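Local coordinates for protein Trypsin/chymotrypsin inhibitor (Alocasia macrorrhizos, PDB 5YCZ) that inhibits the serine proteases trypsin and alpha-chymotrypsin as a homodimeric Kunitz-type inhibitor of plant origin, at residues T21-P26 and P173-F178; T105-G110 and V142-C147. One frame throughout, in Å; residues are numbered along the deposited sequence.

Contact 1: T21-P26 and P173-F178; sequences TSVMRP and PHTIRF
The imidazole of His-174 meets Ser-22 at its edge: CE1 of His-174 lies 3.5 Å from CB of Ser-22, close to the ring plane. With CG anti to the backbone N (chi1 -178°), the end of the His-174 side chain comes nearer to 21-26 than its CB bond would suggest; the side chain also touches Gln-45 and Leu-157. At Thr-175 the carbonyl O takes the backbone N-H of Val-23, 3.1 Å from N to O. OG1 of Thr-175 rests beside CB of Val-23 as the two side chains cross obliquely. Ile-176 and Ser-22 form a non-hydrogen-bonded antiparallel pair, joining the ends of strands 18-22 and 176-180, the first and last strands of this beta-trefoil. CA of Ile-176 makes a CA-H...O contact of 3.3 Å with O of Thr-21, and CG2 of Val-23 lies 3.4 Å from N of Ile-176. Arg-177 and Thr-21 are the hydrogen-bonded pair: N of Arg-177 reaches O of Thr-21 at 3.0 Å, while the return bond from N of Thr-21 to O of Arg-177 is weak. OG1 of Thr-21 also donates to O of Arg-177, at 3.3 Å and from above the carbonyl plane. Over one face of the Arg-177 guanidinium sits CG2 of Val-23, toward the rim, while NH1 makes a salt bridge to Asp-130.

Contact 2: T105-G110 and V142-C147; sequences TSKAIG and VERPSC
Two irregular surface loops of the beta-trefoil meet where Ile-109 packs on Pro-145 and Lys-107 crosses Arg-144: one loop joins strands 98-100 and 116-120, the other joins strands 131-135 and 153-159. The Ile-109 and Pro-145 side chains cross at about a right angle, CD1 of Ile-109 reaching CB of Pro-145 at 3.5 Å. CG1 of Ile-109 is anti to its own carbonyl carbon (chi1 -60°) and lies 3.4 Å from O of Pro-145. Further along, N of Cys-147 gives a weak hydrogen bond to O of Ile-109, 3.4 Å long, and SG of Cys-147 approaches the same oxygen at 3.3 Å. That sulfur is disulfide-bonded to Cys-138 within the second loop. At the other end the Arg-144 guanidinium is sandwiched: CG2 of Val-142 stands 3.4 Å above the centre of one face, and CA of Lys-107 lies over the centre of the opposite face. NE of Arg-144 comes within 3.2 Å of O of Lys-107, but the angle is too poor for a hydrogen bond. An ST turn shapes the first loop here, OG of Ser-106 accepting from N of Ala-108. The ammonium of Lys-107 is modelled very close to NH1 of Arg-144, two donors of like charge, and this detail is doubtful. Glu-61 offers Arg-144 a long, weak ion pair. Between these segments apolar and van der Waals contact probably counts for more than the one weak hydrogen bond, while Arg-115 holds the 105-110 loop through the carbonyls of Ser-106, Ala-108 and Gly-110 and the disulfide ties Cys-147 within its own loop.

The two contacts stand on opposite sides of the chain's centre, their centres 30 Å apart and their nearest atoms about 18 Å apart, so neither touches the other. Contact 1 brings together segments near the two ends of the chain, and both segments of contact 2 fall in the sequence between them. They also differ in depth: half of the touching residues of contact 1 are buried, whereas contact 2 lies at the surface. Contact 1 is the nearer to the predicted reactive bond Leu-56–Ala-57, the side chain of Ile-176 being about 7 Å from that of Leu-56. Contact 2 is remote from that bond, but its Thr-105 meets Pro-81 of the second subunit.

Contact 1: T21-P26 and P173-F178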
loop_
_atom_site.group_PDB
_atom_site.type_symbol
_atom_site.label_atom_id
_atom_site.label_comp_id
_atom_site.label_asym_id
_atom_site.label_seq_id
_atom_site.Cartn_x
_atom_site.Cartn_y
_atom_site.Cartn_z
ATOM N N THR A 21 -5.320 11.962 -12.353
ATOM C CA THR A 21 -5.143 13.305 -12.895
ATOM C C THR A 21 -6.455 14.070 -12.890
ATOM O O THR A 21 -7.523 13.528 -13.192
ATOM C CB THR A 21 -4.611 13.246 -14.323
ATOM O OG1 THR A 21 -5.666 12.869 -15.235
ATOM C CG2 THR A 21 -3.491 12.241 -14.400
ATOM N N SER A 22 -6.370 15.345 -12.589
ATOM C CA SER A 22 -7.568 16.160 -12.517
ATOM C C SER A 22 -8.038 16.521 -13.929
ATOM O O SER A 22 -7.269 17.052 -14.734
ATOM C CB SER A 22 -7.281 17.394 -11.670
ATOM O OG SER A 22 -8.033 18.490 -12.135
ATOM N N VAL A 23 -9.295 16.203 -14.238
ATOM C CA VAL A 23 -9.894 16.650 -15.497
ATOM C C VAL A 23 -9.835 18.172 -15.609
ATOM O O VAL A 23 -9.208 18.717 -16.521
ATOM C CB VAL A 23 -11.337 16.137 -15.620
ATOM C CG1 VAL A 23 -12.023 16.821 -16.763
ATOM C CG2 VAL A 23 -11.326 14.642 -15.825
ATOM N N MET A 24 -10.502 18.879 -14.692
ATOM C CA MET A 24 -10.441 20.338 -14.629
ATOM C C MET A 24 -8.997 20.828 -14.596
ATOM O O MET A 24 -8.455 21.098 -13.525
ATOM C CB MET A 24 -11.195 20.835 -13.401
ATOM C CG MET A 24 -11.505 22.307 -13.404
ATOM S SD MET A 24 -12.959 22.663 -14.408
ATOM C CE MET A 24 -13.967 21.192 -14.125
ATOM N N ARG A 25 -8.353 20.951 -15.752
ATOM C CA ARG A 25 -6.897 21.007 -15.660
ATOM C C ARG A 25 -6.390 22.449 -15.693
ATOM O O ARG A 25 -5.782 22.878 -16.689
ATOM C CB ARG A 25 -6.234 20.160 -16.769
ATOM C CG ARG A 25 -4.902 19.479 -16.293
ATOM C CD ARG A 25 -3.943 20.522 -15.687
ATOM N NE ARG A 25 -2.801 20.052 -14.905
ATOM C CZ ARG A 25 -2.132 20.841 -14.051
ATOM N NH1 ARG A 25 -1.104 20.372 -13.346
ATOM N NH2 ARG A 25 -2.492 22.109 -13.870
ATOM N N PRO A 26 -6.730 23.261 -14.678
ATOM C CA PRO A 26 -5.643 23.855 -13.884
ATOM C C PRO A 26 -5.686 23.210 -12.496
ATOM O O PRO A 26 -6.226 23.848 -11.603
ATOM C CB PRO A 26 -5.987 25.347 -13.839
ATOM C CG PRO A 26 -7.476 25.364 -13.963
ATOM C CD PRO A 26 -7.910 24.140 -14.730
ATOM N N PRO A 173 -18.727 17.494 -8.512
ATOM C CA PRO A 173 -17.786 16.401 -8.282
ATOM C C PRO A 173 -16.412 16.686 -8.877
ATOM O O PRO A 173 -16.266 17.347 -9.908
ATOM C CB PRO A 173 -18.458 15.219 -8.987
ATOM C CG PRO A 173 -19.261 15.841 -10.043
ATOM C CD PRO A 173 -19.799 17.088 -9.440
ATOM N N HIS A 174 -15.385 16.166 -8.216
ATOM C CA HIS A 174 -14.049 16.191 -8.796
ATOM C C HIS A 174 -13.985 15.120 -9.873
ATOM O O HIS A 174 -13.956 13.923 -9.568
ATOM C CB HIS A 174 -12.986 15.966 -7.726
ATOM C CG HIS A 174 -11.584 16.022 -8.250
ATOM N ND1 HIS A 174 -11.145 17.022 -9.094
ATOM C CD2 HIS A 174 -10.518 15.211 -8.040
ATOM C CE1 HIS A 174 -9.872 16.817 -9.388
ATOM N NE2 HIS A 174 -9.469 15.727 -8.759
ATOM N N THR A 175 -13.981 15.529 -11.132
ATOM C CA THR A 175 -13.857 14.553 -12.200
ATOM C C THR A 175 -12.390 14.315 -12.510
ATOM O O THR A 175 -11.563 15.229 -12.421
ATOM C CB THR A 175 -14.594 15.029 -13.445
ATOM O OG1 THR A 175 -14.306 16.419 -13.657
ATOM C CG2 THR A 175 -16.083 14.871 -13.235
ATOM N N ILE A 176 -12.067 13.072 -12.873
ATOM C CA ILE A 176 -10.679 12.648 -13.001
ATOM C C ILE A 176 -10.525 11.653 -14.144
ATOM O O ILE A 176 -11.477 10.994 -14.560
ATOM C CB ILE A 176 -10.155 12.018 -11.691
ATOM C CG1 ILE A 176 -11.110 10.941 -11.211
ATOM C CG2 ILE A 176 -9.991 13.067 -10.612
ATOM C CD1 ILE A 176 -10.419 9.703 -10.793
ATOM N N ARG A 177 -9.296 11.557 -14.653
ATOM C CA ARG A 177 -8.864 10.491 -15.540
ATOM C C ARG A 177 -7.765 9.695 -14.851
ATOM O O ARG A 177 -7.087 10.198 -13.955
ATOM C CB ARG A 177 -8.321 11.032 -16.862
ATOM C CG ARG A 177 -9.122 12.158 -17.473
ATOM C CD ARG A 177 -8.501 12.566 -18.813
ATOM N NE ARG A 177 -8.862 13.922 -19.213
ATOM C CZ ARG A 177 -9.868 14.218 -20.036
ATOM N NH1 ARG A 177 -10.622 13.248 -20.545
ATOM N NH2 ARG A 177 -10.125 15.485 -20.346
ATOM N N PHE A 178 -7.566 8.459 -15.296
ATOM C CA PHE A 178 -6.517 7.586 -14.782
ATOM C C PHE A 178 -5.381 7.449 -15.789
ATOM O O PHE A 178 -5.611 7.079 -16.943
ATOM C CB PHE A 178 -7.094 6.214 -14.459
ATOM C CG PHE A 178 -8.266 6.281 -13.565
ATOM C CD1 PHE A 178 -8.100 6.433 -12.202
ATOM C CD2 PHE A 178 -9.545 6.242 -14.088
ATOM C CE1 PHE A 178 -9.197 6.512 -11.366
ATOM C CE2 PHE A 178 -10.649 6.330 -13.269
ATOM C CZ PHE A 178 -10.479 6.463 -11.905
#

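Contact 2: T105-G110 and V142-C147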
loop_
_atom_site.group_PDB
_atom_site.type_symbol
_atom_site.label_atom_id
_atom_site.label_comp_id
_atom_site.label_asym_id
_atom_site.label_seq_id
_atom_site.Cartn_x
_atom_site.Cartn_y
_atom_site.Cartn_z
ATOM N N THR A 105 -10.655 -3.751 4.450
ATOM C CA THR A 105 -11.581 -4.596 3.727
ATOM C C THR A 105 -12.636 -5.135 4.689
ATOM O O THR A 105 -12.441 -5.206 5.906
ATOM C CB THR A 105 -10.838 -5.744 3.053
ATOM O OG1 THR A 105 -10.204 -6.550 4.050
ATOM C CG2 THR A 105 -9.774 -5.210 2.170
ATOM N N SER A 106 -13.782 -5.488 4.130
ATOM C CA SER A 106 -14.839 -6.109 4.907
ATOM C C SER A 106 -15.736 -6.869 3.944
ATOM O O SER A 106 -15.998 -6.400 2.835
ATOM C CB SER A 106 -15.646 -5.072 5.694
ATOM O OG SER A 106 -16.944 -5.562 5.986
ATOM N N LYS A 107 -16.166 -8.062 4.350
ATOM C CA LYS A 107 -17.123 -8.820 3.561
ATOM C C LYS A 107 -18.545 -8.661 4.070
ATOM O O LYS A 107 -19.484 -9.040 3.364
ATOM C CB LYS A 107 -16.759 -10.309 3.548
ATOM C CG LYS A 107 -15.354 -10.641 3.083
ATOM C CD LYS A 107 -15.238 -12.132 2.715
ATOM C CE LYS A 107 -15.205 -12.376 1.186
ATOM N NZ LYS A 107 -16.549 -12.395 0.503
ATOM N N ALA A 108 -18.719 -8.074 5.251
ATOM C CA ALA A 108 -19.989 -8.093 5.954
ATOM C C ALA A 108 -21.091 -7.402 5.150
ATOM O O ALA A 108 -20.858 -6.750 4.122
ATOM C CB ALA A 108 -19.853 -7.424 7.321
ATOM N N ILE A 109 -22.319 -7.581 5.644
ATOM C CA ILE A 109 -23.495 -6.963 5.049
ATOM C C ILE A 109 -23.644 -5.527 5.513
ATOM O O ILE A 109 -24.250 -4.708 4.809
ATOM C CB ILE A 109 -24.746 -7.794 5.396
ATOM C CG1 ILE A 109 -24.603 -9.221 4.858
ATOM C CG2 ILE A 109 -26.003 -7.166 4.842
ATOM C CD1 ILE A 109 -25.553 -10.222 5.500
ATOM N N GLY A 110 -23.086 -5.195 6.676
ATOM C CA GLY A 110 -23.133 -3.845 7.177
ATOM C C GLY A 110 -22.428 -2.856 6.268
ATOM O O GLY A 110 -21.471 -3.190 5.553
ATOM N N VAL A 142 -21.353 -7.265 -6.106
ATOM C CA VAL A 142 -20.766 -8.304 -5.273
ATOM C C VAL A 142 -21.812 -9.394 -5.082
ATOM O O VAL A 142 -22.981 -9.107 -4.786
ATOM C CB VAL A 142 -20.273 -7.734 -3.924
ATOM C CG1 VAL A 142 -21.391 -7.656 -2.876
ATOM C CG2 VAL A 142 -19.096 -8.515 -3.402
ATOM N N GLU A 143 -21.414 -10.639 -5.311
ATOM C CA GLU A 143 -22.357 -11.750 -5.212
ATOM C C GLU A 143 -22.349 -12.281 -3.777
ATOM O O GLU A 143 -21.889 -13.386 -3.473
ATOM C CB GLU A 143 -22.029 -12.830 -6.235
ATOM C CG GLU A 143 -23.266 -13.512 -6.815
ATOM C CD GLU A 143 -23.018 -14.968 -7.208
ATOM O OE1 GLU A 143 -21.970 -15.530 -6.812
ATOM O OE2 GLU A 143 -23.882 -15.554 -7.900
ATOM N N ARG A 144 -22.854 -11.442 -2.883
ATOM C CA ARG A 144 -23.105 -11.833 -1.504
ATOM C C ARG A 144 -24.115 -10.851 -0.927
ATOM O O ARG A 144 -24.381 -9.800 -1.528
ATOM C CB ARG A 144 -21.804 -11.857 -0.679
ATOM C CG ARG A 144 -21.390 -10.509 -0.084
ATOM C CD ARG A 144 -19.907 -10.506 0.238
ATOM N NE ARG A 144 -19.334 -9.164 0.195
ATOM C CZ ARG A 144 -18.087 -8.895 -0.184
ATOM N NH1 ARG A 144 -17.275 -9.876 -0.571
ATOM N NH2 ARG A 144 -17.657 -7.640 -0.181
ATOM N N PRO A 145 -24.727 -11.177 0.210
ATOM C CA PRO A 145 -25.706 -10.258 0.798
ATOM C C PRO A 145 -25.111 -8.872 1.028
ATOM O O PRO A 145 -23.989 -8.732 1.522
ATOM C CB PRO A 145 -26.077 -10.944 2.118
ATOM C CG PRO A 145 -24.985 -11.974 2.348
ATOM C CD PRO A 145 -24.629 -12.424 0.984
ATOM N N SER A 146 -25.875 -7.842 0.656
ATOM C CA SER A 146 -25.427 -6.462 0.774
ATOM C C SER A 146 -26.567 -5.589 1.273
ATOM O O SER A 146 -27.730 -5.825 0.934
ATOM C CB SER A 146 -24.896 -5.932 -0.571
ATOM O OG SER A 146 -25.931 -5.777 -1.532
ATOM N N CYS A 147 -26.233 -4.590 2.092
ATOM C CA CYS A 147 -27.229 -3.631 2.553
ATOM C C CYS A 147 -27.738 -2.800 1.381
ATOM O O CYS A 147 -27.032 -2.577 0.391
ATOM C CB CYS A 147 -26.660 -2.711 3.644
ATOM S SG CYS A 147 -25.049 -1.857 3.309
#